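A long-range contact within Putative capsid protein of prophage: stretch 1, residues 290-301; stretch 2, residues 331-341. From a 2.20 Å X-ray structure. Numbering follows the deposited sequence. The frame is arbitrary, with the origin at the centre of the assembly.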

# COMPACT_ATOMS: atom_id res chain seq x y z
N LYS A 290 8.81 11.19 -3.37
CA LYS A 290 7.73 10.41 -4.01
C LYS A 290 8.26 9.52 -5.09
O LYS A 290 8.80 10.01 -6.06
CB LYS A 290 6.67 11.31 -4.66
CG LYS A 290 5.98 12.29 -3.74
CD LYS A 290 5.60 13.47 -4.57
CE LYS A 290 4.67 14.39 -3.88
NZ LYS A 290 4.78 15.74 -4.48
N GLY A 291 8.08 8.23 -4.90
CA GLY A 291 8.37 7.23 -5.92
C GLY A 291 7.09 6.78 -6.58
O GLY A 291 6.18 7.57 -6.80
N LEU A 292 7.01 5.50 -6.93
CA LEU A 292 5.89 5.03 -7.75
C LEU A 292 5.48 3.62 -7.43
O LEU A 292 6.16 2.91 -6.69
CB LEU A 292 6.23 5.14 -9.25
CG LEU A 292 7.32 4.18 -9.76
CD1 LEU A 292 7.15 3.84 -11.19
CD2 LEU A 292 8.68 4.79 -9.53
N VAL A 293 4.33 3.23 -7.97
CA VAL A 293 3.98 1.82 -8.07
C VAL A 293 4.15 1.50 -9.53
O VAL A 293 3.54 2.12 -10.40
CB VAL A 293 2.55 1.47 -7.51
CG1 VAL A 293 2.27 -0.04 -7.64
CG2 VAL A 293 2.43 1.87 -6.04
N ALA A 294 5.04 0.56 -9.80
CA ALA A 294 5.33 0.10 -11.14
C ALA A 294 4.48 -1.12 -11.39
O ALA A 294 4.35 -2.00 -10.53
CB ALA A 294 6.82 -0.24 -11.29
N TYR A 295 3.89 -1.19 -12.58
CA TYR A 295 3.04 -2.33 -12.96
C TYR A 295 3.67 -3.08 -14.14
O TYR A 295 3.95 -2.50 -15.18
CB TYR A 295 1.64 -1.84 -13.32
CG TYR A 295 0.89 -1.30 -12.14
CD1 TYR A 295 -0.04 -2.07 -11.46
CD2 TYR A 295 1.14 0.01 -11.67
CE1 TYR A 295 -0.73 -1.56 -10.33
CE2 TYR A 295 0.45 0.52 -10.59
CZ TYR A 295 -0.48 -0.27 -9.91
OH TYR A 295 -1.14 0.25 -8.81
N GLY A 296 3.90 -4.38 -13.96
CA GLY A 296 4.35 -5.20 -15.04
C GLY A 296 3.18 -5.43 -15.97
O GLY A 296 2.04 -5.21 -15.58
N ALA A 297 3.47 -5.87 -17.18
CA ALA A 297 2.42 -6.20 -18.16
C ALA A 297 1.45 -7.27 -17.67
O ALA A 297 1.83 -8.23 -17.00
CB ALA A 297 3.04 -6.64 -19.52
N ILE A 298 0.20 -7.10 -18.07
CA ILE A 298 -0.82 -8.11 -17.89
C ILE A 298 -0.50 -9.28 -18.82
O ILE A 298 -0.16 -9.07 -19.99
CB ILE A 298 -2.21 -7.56 -18.21
CG1 ILE A 298 -2.48 -6.28 -17.40
CG2 ILE A 298 -3.27 -8.63 -17.95
CD1 ILE A 298 -2.67 -6.53 -15.92
N MET A 299 -0.57 -10.50 -18.28
CA MET A 299 -0.09 -11.69 -18.98
C MET A 299 -1.23 -12.63 -19.44
O MET A 299 -0.97 -13.63 -20.10
CB MET A 299 0.96 -12.44 -18.13
CG MET A 299 2.33 -11.73 -18.07
SD MET A 299 3.07 -11.25 -19.69
CE MET A 299 3.93 -12.77 -20.08
N ASP A 300 -2.47 -12.28 -19.11
CA ASP A 300 -3.66 -12.99 -19.56
C ASP A 300 -3.77 -13.05 -21.10
O ASP A 300 -3.62 -12.02 -21.78
CB ASP A 300 -4.91 -12.29 -19.00
CG ASP A 300 -6.19 -13.01 -19.35
OD1 ASP A 300 -6.40 -14.13 -18.81
OD2 ASP A 300 -6.98 -12.46 -20.14
N GLN A 301 -4.07 -14.24 -21.63
CA GLN A 301 -4.11 -14.42 -23.07
C GLN A 301 -5.05 -13.45 -23.75
O GLN A 301 -4.73 -12.94 -24.82
CB GLN A 301 -4.44 -15.86 -23.50
CG GLN A 301 -4.25 -16.04 -25.03
CD GLN A 301 -4.49 -17.46 -25.54
OE1 GLN A 301 -3.56 -18.27 -25.64
NE2 GLN A 301 -5.73 -17.74 -25.92
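Stretch 2 331-341: THSAPQPVPAD

Proline has no amide hydrogen, yet a β-strand can carry it without losing a rung if each proline falls where the neighbouring strand asks for no N-H. The pairing of residues 331-341 with residues 290-301 of this putative prophage capsid protein is a compact example. Strand 335-338 runs antiparallel to strand 292-295, with 146° between their N-to-C directions and an axial approach of 4.3 Å. Pro 335 and Pro 337 lie opposite Tyr 295 and Val 293 in non-hydrogen-bonded pairs, CA to CA 4.4 and 4.2 Å, while Gln 336 and Val 338 take the hydrogen-bonded places. Gln 336 N reaches Ala 294 O at 2.7 Å and Ala 294 N reaches Gln 336 O at 2.8 Å; Val 338 N to Leu 292 O (2.7 Å) and Leu 292 N to Val 338 O (2.8 Å) repeat the pattern. Gly 296 N adds a bond to Ala 334 O at 2.9 Å, and beyond it a water oxygen accepts from Ala 334 N (2.9 Å) and lies 2.7 Å from Gly 296 O, between the two backbones as they leave direct register.

Alternation sorts the side chains. Val 293, Tyr 295 and both prolines share one face of the sheet. With chi1 t (-179°), Val 293 brings CG1 to 3.7 Å from Pro 335 CB; Tyr 295, chi1 m, brings CE1 to 3.5 Å from the same Pro 335 CB, so this proline receives both neighbours. The edge of the tyrosine ring meets Ser 333, CE1 to OG 3.6 Å. On the other face, Leu 292 adopts chi1 p, chi2 t, and its end comes nearer the partner strand: CD2 lies 3.8 Å from Val 338 CB. Val 338, chi1 t (179°), sets CG2 4.1 Å from Ala 294 CB. Gln 336 shares this face, but its end leads away from stretch 1, with chi2 at 55°, and NE2 donates to Pro 337 O at 3.1 Å, giving the amide a partner within its own strand.

A CB on Gly 291 would lie 2.2 Å from Val 338 O, a clash, whereas its bare CA sits 3.4 Å from that oxygen in a CA-H...O contact. At the far end, Ile 298 (m, m) extends CD1 to 3.6 Å from His 332 O. The CA-to-CB bonds of His 332 and Asp 300 point toward the opposing stretches, and Asp 300 CB lies over a face of the imidazole, 4.1 Å from the centroid of the His 332 ring.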

# COMPACT_ATOMS: atom_id res chain seq x y z
N THR A 331 -9.58 -10.01 -11.42
CA THR A 331 -8.79 -8.84 -11.77
C THR A 331 -7.28 -9.16 -11.70
O THR A 331 -6.75 -9.51 -10.64
CB THR A 331 -9.12 -7.66 -10.85
OG1 THR A 331 -10.55 -7.49 -10.80
CG2 THR A 331 -8.46 -6.37 -11.35
N HIS A 332 -6.62 -9.04 -12.86
CA HIS A 332 -5.18 -9.18 -12.99
C HIS A 332 -4.45 -7.88 -12.67
O HIS A 332 -4.88 -6.81 -13.05
CB HIS A 332 -4.82 -9.59 -14.43
CG HIS A 332 -5.24 -10.98 -14.77
ND1 HIS A 332 -6.56 -11.39 -14.75
CD2 HIS A 332 -4.52 -12.07 -15.13
CE1 HIS A 332 -6.63 -12.66 -15.10
NE2 HIS A 332 -5.40 -13.10 -15.32
N SER A 333 -3.33 -8.00 -11.97
CA SER A 333 -2.42 -6.87 -11.67
C SER A 333 -1.03 -7.37 -11.23
O SER A 333 -0.93 -8.41 -10.58
CB SER A 333 -3.01 -6.00 -10.55
OG SER A 333 -2.36 -4.74 -10.49
N ALA A 334 0.01 -6.61 -11.57
CA ALA A 334 1.40 -6.97 -11.22
C ALA A 334 2.14 -5.74 -10.70
O ALA A 334 3.09 -5.30 -11.32
CB ALA A 334 2.13 -7.59 -12.44
N PRO A 335 1.71 -5.21 -9.56
CA PRO A 335 2.28 -4.01 -8.95
C PRO A 335 3.52 -4.26 -8.10
O PRO A 335 3.64 -5.31 -7.45
CB PRO A 335 1.15 -3.50 -8.06
CG PRO A 335 0.48 -4.76 -7.60
CD PRO A 335 0.58 -5.72 -8.75
N GLN A 336 4.42 -3.27 -8.11
CA GLN A 336 5.59 -3.24 -7.24
C GLN A 336 5.93 -1.79 -6.91
O GLN A 336 6.20 -1.00 -7.83
CB GLN A 336 6.79 -3.85 -7.98
CG GLN A 336 8.10 -3.83 -7.18
CD GLN A 336 7.97 -4.50 -5.82
OE1 GLN A 336 7.47 -5.62 -5.73
NE2 GLN A 336 8.44 -3.82 -4.76
N PRO A 337 5.87 -1.41 -5.62
CA PRO A 337 6.34 -0.09 -5.21
C PRO A 337 7.85 0.11 -5.43
O PRO A 337 8.64 -0.80 -5.20
CB PRO A 337 5.99 -0.02 -3.71
CG PRO A 337 5.14 -1.15 -3.45
CD PRO A 337 5.27 -2.15 -4.51
N VAL A 338 8.20 1.27 -5.96
CA VAL A 338 9.59 1.63 -6.19
C VAL A 338 9.81 2.99 -5.54
O VAL A 338 9.15 3.95 -5.92
CB VAL A 338 9.92 1.71 -7.70
CG1 VAL A 338 11.37 2.10 -7.88
CG2 VAL A 338 9.61 0.36 -8.39
N PRO A 339 10.72 3.06 -4.57
CA PRO A 339 10.90 4.32 -3.84
C PRO A 339 11.70 5.31 -4.63
O PRO A 339 12.41 4.92 -5.56
CB PRO A 339 11.66 3.89 -2.59
CG PRO A 339 12.51 2.75 -3.05
CD PRO A 339 11.64 2.01 -4.07
N ALA A 340 11.56 6.58 -4.29
CA ALA A 340 12.42 7.60 -4.83
C ALA A 340 13.76 7.39 -4.14
O ALA A 340 14.64 6.79 -4.73
CB ALA A 340 11.85 9.01 -4.63
N ASP A 341 13.91 7.82 -2.89
CA ASP A 341 15.16 7.67 -2.14
C ASP A 341 14.89 7.01 -0.76
O ASP A 341 14.36 7.66 0.14
CB ASP A 341 15.83 9.03 -1.99
CG ASP A 341 17.22 8.96 -1.38
OD1 ASP A 341 17.67 7.89 -0.96
OD2 ASP A 341 17.88 10.01 -1.35
O HOH W 1 -0.11 -4.87 -13.92